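Thioesterase domain-containing protein (PDB 3F1T) probably acts as a hot-dog-fold acyl-CoA thioesterase, possibly hydrolysing 1,4-dihydroxy-2-naphthoyl-CoA, though its true substrate is not established. Local coordinates at residues D64-I69 with G102-Y107; T83-I88 with V133-R138. One frame throughout, in Å; residues are numbered along the deposited sequence.

Contact 1 (D64-I69 with G102-Y107); sequences DTTCGI and GFAECY
The hydroxyl OG1 of T66 is held by one hydrogen bond, to the carbonyl oxygen of L62 one turn back in the same helix. That bond fits a first torsion (chi1 -63°) that sets OG1 anti to the carbonyl carbon and beside the backbone N, and leaves the methyl CG2 anti to the backbone N as the group that meets the strand. No hydrogen bond joins the two segments; they meet by van der Waals packing. CG2 of T66 lies against the strand backbone, 3.5 Å from N of A104 and 3.7 Å from C of F103. The same methyl touches the A104 side chain, its CG2 3.7 Å from A104 CB. A104 CB in turn points at the helix and comes to 3.9 Å from CA of C67, whose SG flanks the methyl at 4.1 Å from that CB. G102, without a side chain, brings its backbone C within 3.9 Å of T66 CG2. The short axes come to 7.4 Å, crossing at -34°, a close approach consistent with the small residues between them. This is the hot-dog arrangement, a central helix wrapped by a curved antiparallel sheet. Strand 100-109 runs between strands 34-39 and 113-121; T66 also touches L37 of the former, C67 touches T116 of the latter, and helix 4-15 packs against T65 and I69.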
# COMPACT_ATOMS: atom_id res chain seq x y z
N ASP B 64 -4.66 -12.03 -4.68
CA ASP B 64 -5.14 -12.28 -3.33
C ASP B 64 -5.15 -13.76 -3.00
O ASP B 64 -4.68 -14.16 -1.94
CB ASP B 64 -6.54 -11.69 -3.10
CG ASP B 64 -6.99 -11.79 -1.66
OD1 ASP B 64 -6.13 -11.83 -0.76
OD2 ASP B 64 -8.20 -11.93 -1.43
N THR B 65 -5.75 -14.56 -3.88
CA THR B 65 -5.81 -16.03 -3.70
C THR B 65 -4.43 -16.69 -3.70
O THR B 65 -4.13 -17.53 -2.85
CB THR B 65 -6.64 -16.69 -4.81
OG1 THR B 65 -7.96 -16.13 -4.82
CG2 THR B 65 -6.72 -18.20 -4.61
N THR B 66 -3.60 -16.34 -4.67
CA THR B 66 -2.24 -16.85 -4.71
C THR B 66 -1.47 -16.59 -3.41
O THR B 66 -0.79 -17.48 -2.90
CB THR B 66 -1.46 -16.30 -5.93
OG1 THR B 66 -2.10 -16.74 -7.14
CG2 THR B 66 -0.04 -16.80 -5.94
N CYS B 67 -1.42 -15.34 -2.96
CA CYS B 67 -0.76 -15.01 -1.69
C CYS B 67 -1.34 -15.76 -0.49
O CYS B 67 -0.61 -16.32 0.33
CB CYS B 67 -0.82 -13.50 -1.42
SG CYS B 67 0.09 -12.48 -2.60
N GLY B 68 -2.66 -15.77 -0.38
CA GLY B 68 -3.31 -16.54 0.68
C GLY B 68 -2.86 -17.98 0.69
O GLY B 68 -2.49 -18.53 1.75
N ILE B 69 -2.88 -18.61 -0.48
CA ILE B 69 -2.64 -20.05 -0.51
C ILE B 69 -1.16 -20.40 -0.36
O ILE B 69 -0.80 -21.50 0.03
CB ILE B 69 -3.23 -20.67 -1.79
CG1 ILE B 69 -4.76 -20.59 -1.75
CG2 ILE B 69 -2.80 -22.12 -1.91
CD1 ILE B 69 -5.43 -21.26 -2.94
N GLY B 102 -0.13 -16.23 -11.53
CA GLY B 102 0.24 -15.56 -10.30
C GLY B 102 1.26 -16.41 -9.59
O GLY B 102 1.13 -17.63 -9.59
N PHE B 103 2.31 -15.79 -9.07
CA PHE B 103 3.26 -16.47 -8.20
C PHE B 103 3.38 -15.71 -6.87
O PHE B 103 3.28 -14.48 -6.84
CB PHE B 103 4.64 -16.55 -8.86
CG PHE B 103 5.73 -17.02 -7.94
CD1 PHE B 103 6.50 -16.11 -7.24
CD2 PHE B 103 5.90 -18.37 -7.69
CE1 PHE B 103 7.45 -16.53 -6.33
CE2 PHE B 103 6.87 -18.80 -6.81
CZ PHE B 103 7.65 -17.88 -6.13
N ALA B 104 3.48 -16.46 -5.77
CA ALA B 104 3.81 -15.85 -4.49
C ALA B 104 4.72 -16.73 -3.63
O ALA B 104 4.66 -17.97 -3.70
CB ALA B 104 2.56 -15.49 -3.72
N GLU B 105 5.42 -16.09 -2.71
CA GLU B 105 6.36 -16.78 -1.85
C GLU B 105 6.31 -16.06 -0.50
O GLU B 105 6.40 -14.84 -0.45
CB GLU B 105 7.76 -16.65 -2.45
CG GLU B 105 8.83 -17.46 -1.70
CD GLU B 105 10.23 -17.27 -2.30
OE1 GLU B 105 10.57 -16.13 -2.71
OE2 GLU B 105 11.00 -18.27 -2.30
N CYS B 106 6.13 -16.81 0.59
CA CYS B 106 6.26 -16.26 1.94
C CYS B 106 7.68 -15.83 2.25
O CYS B 106 8.62 -16.59 2.02
CB CYS B 106 5.80 -17.28 2.99
SG CYS B 106 4.12 -17.83 2.73
N TYR B 107 7.85 -14.60 2.73
CA TYR B 107 9.19 -14.07 3.01
C TYR B 107 9.40 -13.76 4.50
O TYR B 107 10.54 -13.64 4.96
CB TYR B 107 9.49 -12.85 2.14
CG TYR B 107 8.65 -11.64 2.45
CD1 TYR B 107 9.04 -10.72 3.42
CD2 TYR B 107 7.48 -11.38 1.75
CE1 TYR B 107 8.25 -9.64 3.75
CE2 TYR B 107 6.72 -10.25 2.02
CZ TYR B 107 7.15 -9.35 2.96
OH TYR B 107 6.39 -8.24 3.25

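Contact 2 (T83-I88 with V133-R138); sequences TLDLRI and VGAFMR
Backbone hydrogen bonds set the antiparallel register. R87 and V133 form a hydrogen-bonded pair: R87 N reaches V133 O at 2.8 Å, nearly along the C=O axis, and V133 N returns to R87 O. A135 N meets a lone pair of D85 O at 2.9 Å. The carbonyl of A135 takes two donors, L84 N at 2.7 Å and, weakly, D85 N at 3.4 Å; with L84 and D85 both facing A135, this is a classic beta bulge, and the register shifts by one. L86 CA adds a CA-H...O contact to V133 O. The strands belong to the antiparallel sheet of the hot-dog fold, strand 83-90 being outermost within the chain; D85 to I88 pair with a strand of the third subunit, so the sheet continues across that interface. Apolar packing follows the bulge: L84 crosses M137 (selenomethionine) obliquely, L84 CD2 lying 3.8 Å from M137 CB. On the face with L86, the F136 ring lies alongside T83, with CE1 3.1 Å from T83 OG1, a hydroxyl hydrogen-bonded to D64 of the central helix. On the other face, R87 takes the crowded chi1 of 68° and runs extended from CG to NE beside V133, whose CG2 sits over one guanidinium face, 3.9 Å from R87 NH2. R87 NH1 forms a salt bridge to D89, NE another to D89 of the second subunit.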
# COMPACT_ATOMS: atom_id res chain seq x y z
N THR B 83 -6.76 -12.63 5.09
CA THR B 83 -5.98 -11.47 4.61
C THR B 83 -6.04 -10.33 5.63
O THR B 83 -7.09 -10.08 6.23
CB THR B 83 -6.53 -11.00 3.26
OG1 THR B 83 -6.57 -12.11 2.35
CG2 THR B 83 -5.65 -9.89 2.65
N LEU B 84 -4.87 -9.78 5.94
CA LEU B 84 -4.78 -8.58 6.78
C LEU B 84 -4.56 -7.33 5.92
O LEU B 84 -5.10 -6.26 6.22
CB LEU B 84 -3.64 -8.72 7.80
CG LEU B 84 -3.81 -9.85 8.81
CD1 LEU B 84 -2.61 -9.98 9.71
CD2 LEU B 84 -5.06 -9.66 9.61
N ASP B 85 -3.71 -7.45 4.90
CA ASP B 85 -3.30 -6.32 4.06
C ASP B 85 -2.89 -6.85 2.70
O ASP B 85 -2.31 -7.93 2.59
CB ASP B 85 -2.12 -5.57 4.69
CG ASP B 85 -2.42 -5.08 6.09
OD1 ASP B 85 -1.98 -5.74 7.07
OD2 ASP B 85 -3.09 -4.01 6.21
N LEU B 86 -3.34 -6.17 1.65
CA LEU B 86 -2.93 -6.51 0.30
C LEU B 86 -2.61 -5.24 -0.46
O LEU B 86 -3.37 -4.26 -0.40
CB LEU B 86 -4.04 -7.30 -0.39
CG LEU B 86 -3.71 -8.07 -1.67
CD1 LEU B 86 -2.92 -9.32 -1.33
CD2 LEU B 86 -5.01 -8.44 -2.39
N ARG B 87 -1.44 -5.20 -1.10
CA ARG B 87 -1.26 -4.24 -2.16
C ARG B 87 -0.85 -4.86 -3.49
O ARG B 87 -0.03 -5.79 -3.55
CB ARG B 87 -0.31 -3.12 -1.76
CG ARG B 87 1.10 -3.56 -1.58
CD ARG B 87 2.00 -2.36 -1.87
NE ARG B 87 3.40 -2.67 -1.65
CZ ARG B 87 4.28 -2.83 -2.63
NH1 ARG B 87 3.91 -2.69 -3.90
NH2 ARG B 87 5.55 -3.09 -2.33
N ILE B 88 -1.54 -4.40 -4.54
CA ILE B 88 -1.27 -4.78 -5.92
C ILE B 88 -0.98 -3.50 -6.70
O ILE B 88 -1.71 -2.51 -6.60
CB ILE B 88 -2.52 -5.42 -6.56
CG1 ILE B 88 -3.09 -6.50 -5.63
CG2 ILE B 88 -2.16 -6.03 -7.93
CD1 ILE B 88 -4.17 -7.35 -6.29
N VAL B 133 2.07 -7.54 -2.48
CA VAL B 133 2.56 -7.92 -1.15
C VAL B 133 1.34 -8.00 -0.25
O VAL B 133 0.41 -7.20 -0.39
CB VAL B 133 3.53 -6.84 -0.59
CG1 VAL B 133 3.87 -7.15 0.84
CG2 VAL B 133 4.80 -6.77 -1.44
N GLY B 134 1.26 -9.07 0.53
CA GLY B 134 0.15 -9.20 1.48
C GLY B 134 0.59 -9.79 2.80
O GLY B 134 1.66 -10.38 2.90
N ALA B 135 -0.26 -9.64 3.81
CA ALA B 135 0.00 -10.20 5.13
C ALA B 135 -1.23 -10.95 5.55
O ALA B 135 -2.35 -10.55 5.24
CB ALA B 135 0.29 -9.08 6.13
N PHE B 136 -1.03 -12.06 6.25
CA PHE B 136 -2.09 -13.01 6.49
C PHE B 136 -2.08 -13.43 7.94
O PHE B 136 -1.02 -13.62 8.54
CB PHE B 136 -1.93 -14.22 5.56
CG PHE B 136 -2.22 -13.91 4.12
CD1 PHE B 136 -3.51 -13.99 3.64
CD2 PHE B 136 -1.23 -13.40 3.30
CE1 PHE B 136 -3.81 -13.55 2.36
CE2 PHE B 136 -1.52 -12.96 2.03
CZ PHE B 136 -2.81 -13.05 1.54
N MSE B 137 -3.26 -13.68 8.49
CA MSE B 137 -3.38 -14.01 9.90
C MSE B 137 -3.43 -15.52 10.12
O MSE B 137 -4.31 -16.18 9.60
CB MSE B 137 -4.64 -13.37 10.45
CG MSE B 137 -4.92 -13.74 11.88
SE MSE B 137 -4.16 -12.43 13.11
CE MSE B 137 -5.81 -11.47 13.55
N ARG B 138 -2.44 -16.06 10.82
CA ARG B 138 -2.56 -17.42 11.34
C ARG B 138 -3.57 -17.45 12.47
O ARG B 138 -3.29 -16.98 13.57
CB ARG B 138 -1.22 -17.92 11.87
CG ARG B 138 -0.16 -18.05 10.81
CD ARG B 138 1.21 -18.17 11.43
NE ARG B 138 1.43 -19.49 12.00
CZ ARG B 138 2.61 -19.95 12.40
NH1 ARG B 138 3.69 -19.19 12.31
NH2 ARG B 138 2.70 -21.17 12.90

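Overall arrangement
From the N terminus, helix 4-15 and strands 26-31 and 34-39 lead into helix 56-70, which carries the first half of contact 1. Strand 83-90 follows, then strand 100-109, where contact 1 closes a loop of 32 residues that contains the first half of contact 2. The chain continues through strand 113-121 to strand 130-137, closing contact 2 over 44 intervening residues. The two loops therefore cross rather than nest. Contact 1 ties the central helix to the middle of the sheet; contact 2 joins the last strand to the strand outermost within the chain. Their centres lie about 9 Å apart, and the F136 ring packs against C67 and G68, bridging both.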